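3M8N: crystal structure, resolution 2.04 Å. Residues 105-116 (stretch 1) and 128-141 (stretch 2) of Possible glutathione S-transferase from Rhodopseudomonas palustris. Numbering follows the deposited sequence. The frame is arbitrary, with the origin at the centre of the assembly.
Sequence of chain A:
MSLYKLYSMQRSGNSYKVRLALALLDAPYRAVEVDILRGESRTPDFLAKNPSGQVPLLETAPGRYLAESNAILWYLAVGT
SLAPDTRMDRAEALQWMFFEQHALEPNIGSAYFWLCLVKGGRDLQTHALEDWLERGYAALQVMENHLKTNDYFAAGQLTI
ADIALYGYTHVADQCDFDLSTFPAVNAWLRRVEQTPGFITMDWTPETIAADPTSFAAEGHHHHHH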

# COMPACT_ATOMS: atom_id res chain seq x y z
N GLU A 105 4.89 -0.11 7.80
CA GLU A 105 4.99 -1.54 7.82
C GLU A 105 6.43 -2.01 7.81
O GLU A 105 6.80 -2.72 8.70
CB GLU A 105 4.25 -2.11 6.62
CG GLU A 105 4.62 -3.59 6.24
CD GLU A 105 3.55 -4.59 6.70
OE1 GLU A 105 2.38 -4.19 6.72
OE2 GLU A 105 3.86 -5.75 7.02
N PRO A 106 7.23 -1.60 6.82
CA PRO A 106 8.60 -2.12 6.74
C PRO A 106 9.58 -1.69 7.85
O PRO A 106 10.65 -2.26 7.96
CB PRO A 106 9.09 -1.57 5.40
CG PRO A 106 7.86 -1.13 4.72
CD PRO A 106 7.01 -0.63 5.75
N ASN A 107 9.21 -0.72 8.65
CA ASN A 107 10.10 -0.18 9.62
C ASN A 107 9.53 -0.29 10.99
O ASN A 107 10.09 -0.98 11.85
CB ASN A 107 10.35 1.27 9.26
CG ASN A 107 11.07 1.42 7.95
OD1 ASN A 107 10.59 2.08 7.05
ND2 ASN A 107 12.21 0.80 7.84
N ILE A 108 8.40 0.36 11.23
CA ILE A 108 7.78 0.22 12.54
C ILE A 108 7.18 -1.12 12.70
O ILE A 108 7.21 -1.70 13.78
CB ILE A 108 6.74 1.31 12.84
CG1 ILE A 108 7.37 2.71 12.71
CG2 ILE A 108 6.05 1.04 14.18
CD1 ILE A 108 6.60 3.80 13.39
N GLY A 109 6.64 -1.65 11.62
CA GLY A 109 6.10 -3.01 11.67
C GLY A 109 7.10 -4.12 11.88
O GLY A 109 6.83 -5.07 12.63
N SER A 110 8.25 -4.05 11.18
CA SER A 110 9.33 -5.01 11.42
C SER A 110 9.90 -4.89 12.83
O SER A 110 10.12 -5.88 13.48
CB SER A 110 10.46 -4.89 10.39
OG SER A 110 10.10 -4.56 9.06
N ALA A 111 10.12 -3.66 13.28
CA ALA A 111 10.49 -3.36 14.67
C ALA A 111 9.55 -4.05 15.66
O ALA A 111 9.98 -4.82 16.50
CB ALA A 111 10.54 -1.80 14.91
N TYR A 112 8.25 -3.82 15.49
CA TYR A 112 7.22 -4.50 16.29
C TYR A 112 7.32 -6.01 16.21
O TYR A 112 7.20 -6.74 17.20
CB TYR A 112 5.81 -4.03 15.87
CG TYR A 112 4.71 -4.83 16.54
CD1 TYR A 112 4.36 -4.60 17.87
CD2 TYR A 112 4.06 -5.86 15.86
CE1 TYR A 112 3.39 -5.33 18.49
CE2 TYR A 112 3.08 -6.61 16.47
CZ TYR A 112 2.76 -6.35 17.79
OH TYR A 112 1.82 -7.10 18.41
N PHE A 113 7.47 -6.52 15.00
CA PHE A 113 7.40 -7.95 14.84
C PHE A 113 8.57 -8.58 15.56
O PHE A 113 8.40 -9.52 16.34
CB PHE A 113 7.41 -8.34 13.35
CG PHE A 113 7.34 -9.81 13.13
CD1 PHE A 113 6.12 -10.48 13.23
CD2 PHE A 113 8.49 -10.54 12.87
CE1 PHE A 113 6.05 -11.87 13.05
CE2 PHE A 113 8.44 -11.92 12.68
CZ PHE A 113 7.23 -12.58 12.76
N TRP A 114 9.76 -8.05 15.27
CA TRP A 114 11.03 -8.64 15.72
C TRP A 114 11.33 -8.34 17.17
O TRP A 114 11.68 -9.23 17.92
CB TRP A 114 12.20 -8.24 14.79
CG TRP A 114 12.07 -8.91 13.47
CD1 TRP A 114 11.63 -8.35 12.30
CD2 TRP A 114 12.32 -10.28 13.20
NE1 TRP A 114 11.59 -9.31 11.32
CE2 TRP A 114 12.02 -10.50 11.85
CE3 TRP A 114 12.77 -11.35 13.98
CZ2 TRP A 114 12.16 -11.73 11.25
CZ3 TRP A 114 12.93 -12.57 13.39
CH2 TRP A 114 12.63 -12.76 12.03
N LEU A 115 11.11 -7.08 17.57
CA LEU A 115 11.41 -6.67 18.93
C LEU A 115 10.33 -7.00 19.94
O LEU A 115 10.61 -7.14 21.10
CB LEU A 115 11.77 -5.18 19.00
CG LEU A 115 12.85 -4.71 18.05
CD1 LEU A 115 13.17 -3.24 18.31
CD2 LEU A 115 14.13 -5.62 18.08
N CYS A 116 9.10 -7.13 19.50
CA CYS A 116 8.01 -7.35 20.46
C CYS A 116 7.38 -8.71 20.29
O CYS A 116 6.91 -9.27 21.26
CB CYS A 116 6.91 -6.25 20.47
SG CYS A 116 7.36 -4.43 20.61
N ALA A 128 19.40 -4.56 11.38
CA ALA A 128 18.29 -3.92 10.69
C ALA A 128 17.81 -2.74 11.50
O ALA A 128 17.42 -1.72 10.96
CB ALA A 128 17.21 -4.89 10.47
N LEU A 129 17.91 -2.88 12.81
CA LEU A 129 17.42 -1.92 13.74
C LEU A 129 17.59 -0.44 13.44
O LEU A 129 16.64 0.31 13.47
CB LEU A 129 18.05 -2.18 15.06
CG LEU A 129 16.94 -2.44 16.02
CD1 LEU A 129 16.88 -3.95 16.23
CD2 LEU A 129 17.25 -1.67 17.28
N GLU A 130 18.79 0.03 13.18
CA GLU A 130 18.94 1.49 13.22
C GLU A 130 18.36 2.18 11.95
O GLU A 130 18.07 3.40 11.93
CB GLU A 130 20.37 1.91 13.65
CG GLU A 130 21.03 3.06 12.86
CD GLU A 130 21.97 2.53 11.76
OE1 GLU A 130 23.06 2.01 12.13
OE2 GLU A 130 21.63 2.63 10.55
N ASP A 131 18.16 1.36 10.91
CA ASP A 131 17.37 1.74 9.74
C ASP A 131 15.90 1.82 10.06
O ASP A 131 15.26 2.76 9.64
CB ASP A 131 17.54 0.71 8.67
CG ASP A 131 18.80 0.87 7.96
OD1 ASP A 131 19.13 2.05 7.66
OD2 ASP A 131 19.47 -0.18 7.72
N TRP A 132 15.39 0.81 10.78
CA TRP A 132 14.00 0.77 11.17
C TRP A 132 13.71 2.04 11.93
O TRP A 132 12.75 2.76 11.62
CB TRP A 132 13.68 -0.45 12.00
CG TRP A 132 13.72 -1.63 11.19
CD1 TRP A 132 13.66 -1.68 9.83
CD2 TRP A 132 13.82 -2.97 11.64
NE1 TRP A 132 13.71 -2.99 9.39
CE2 TRP A 132 13.81 -3.80 10.50
CE3 TRP A 132 13.90 -3.56 12.91
CZ2 TRP A 132 13.90 -5.20 10.58
CZ3 TRP A 132 13.97 -4.99 12.98
CH2 TRP A 132 13.96 -5.77 11.82
N LEU A 133 14.58 2.34 12.89
CA LEU A 133 14.48 3.55 13.67
C LEU A 133 14.65 4.78 12.76
O LEU A 133 13.81 5.70 12.72
CB LEU A 133 15.49 3.53 14.83
CG LEU A 133 15.19 2.61 16.03
CD1 LEU A 133 15.97 3.01 17.28
CD2 LEU A 133 13.74 2.58 16.41
N GLU A 134 15.74 4.80 12.02
CA GLU A 134 15.97 5.92 11.17
C GLU A 134 14.73 6.16 10.25
O GLU A 134 14.27 7.30 10.11
CB GLU A 134 17.37 5.79 10.48
CG GLU A 134 17.49 6.12 8.97
CD GLU A 134 17.00 7.53 8.55
OE1 GLU A 134 17.46 8.53 9.16
OE2 GLU A 134 16.16 7.64 7.60
N ARG A 135 14.19 5.11 9.63
CA ARG A 135 13.18 5.28 8.58
C ARG A 135 11.80 5.48 9.18
O ARG A 135 11.00 6.20 8.63
CB ARG A 135 13.16 4.10 7.60
CG ARG A 135 14.44 3.76 6.91
CD ARG A 135 14.36 4.24 5.51
NE ARG A 135 14.25 5.71 5.48
CZ ARG A 135 13.73 6.43 4.48
NH1 ARG A 135 13.25 5.81 3.37
NH2 ARG A 135 13.69 7.77 4.60
N GLY A 136 11.54 4.81 10.30
CA GLY A 136 10.33 4.99 11.09
C GLY A 136 10.17 6.40 11.65
O GLY A 136 9.08 6.90 11.70
N TYR A 137 11.28 7.05 12.04
CA TYR A 137 11.20 8.38 12.58
C TYR A 137 10.99 9.37 11.46
O TYR A 137 10.33 10.37 11.65
CB TYR A 137 12.49 8.74 13.33
CG TYR A 137 12.53 8.30 14.78
CD1 TYR A 137 11.59 8.74 15.69
CD2 TYR A 137 13.54 7.46 15.24
CE1 TYR A 137 11.62 8.33 17.03
CE2 TYR A 137 13.60 7.04 16.58
CZ TYR A 137 12.64 7.49 17.47
OH TYR A 137 12.68 7.08 18.78
N ALA A 138 11.54 9.10 10.29
CA ALA A 138 11.28 9.96 9.18
C ALA A 138 9.79 9.91 8.80
O ALA A 138 9.23 10.91 8.40
CB ALA A 138 12.14 9.59 8.03
N ALA A 139 9.16 8.73 8.93
CA ALA A 139 7.72 8.55 8.66
C ALA A 139 6.86 9.29 9.70
O ALA A 139 5.96 10.08 9.34
CB ALA A 139 7.35 7.06 8.58
N LEU A 140 7.14 9.06 10.98
CA LEU A 140 6.48 9.75 12.07
C LEU A 140 6.57 11.23 11.94
O LEU A 140 5.69 11.95 12.34
CB LEU A 140 7.06 9.34 13.34
CG LEU A 140 6.76 7.93 13.71
CD1 LEU A 140 7.76 7.51 14.73
CD2 LEU A 140 5.39 7.85 14.27
N GLN A 141 7.61 11.70 11.30
CA GLN A 141 7.79 13.12 11.08
C GLN A 141 6.94 13.63 9.98
O GLN A 141 6.44 14.74 10.06
CB GLN A 141 9.26 13.44 10.75
CG GLN A 141 9.65 14.86 11.01
CD GLN A 141 9.53 15.16 12.49
OE1 GLN A 141 10.17 14.48 13.31
NE2 GLN A 141 8.68 16.15 12.85

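Two helices, 105-116 and 129-141, cross at 130° between their N-to-C directions with axes 8.1 Å apart, and Trp132 fills the centre of the contact. Its side chain sits as a knob among Asn107, Ser110, Ala111 and Trp114 and has more of its surface covered by the facing helix than any other residue of the contact. Over one face of the indole, Ser110 CB lies 3.7 Å from the centroid of the Trp132 six-membered ring, close enough to the ring normal for a CH-pi contact; Ala111 N approaches the same face, 3.8 Å from Trp132 CE3. Trp114 extends the aromatic patch: its CD1 is 3.5 Å from Trp132 CH2, but the nearly parallel rings are slid apart and barely overlap. Toward one end, Leu115 CD2 meets Leu129 CD1 at 3.7 Å; toward the other, Ile108 CD1 packs 4.1 Å from Leu140 CD1. The CA atoms that come nearest each other across the stretches are those of Asn107 and Trp132, 4.3 Å apart. Gly136 has no side chain to hold Ile108 off, so Ile108 CG1 reaches within 4.1 Å of Gly136 CA. At the polar edge no hydrogen bond crosses: Pro106 O lies 3.5 Å from Trp132 NE1 at a poor angle, and instead accepts from Ser110 OG at 2.6 Å within its own helix.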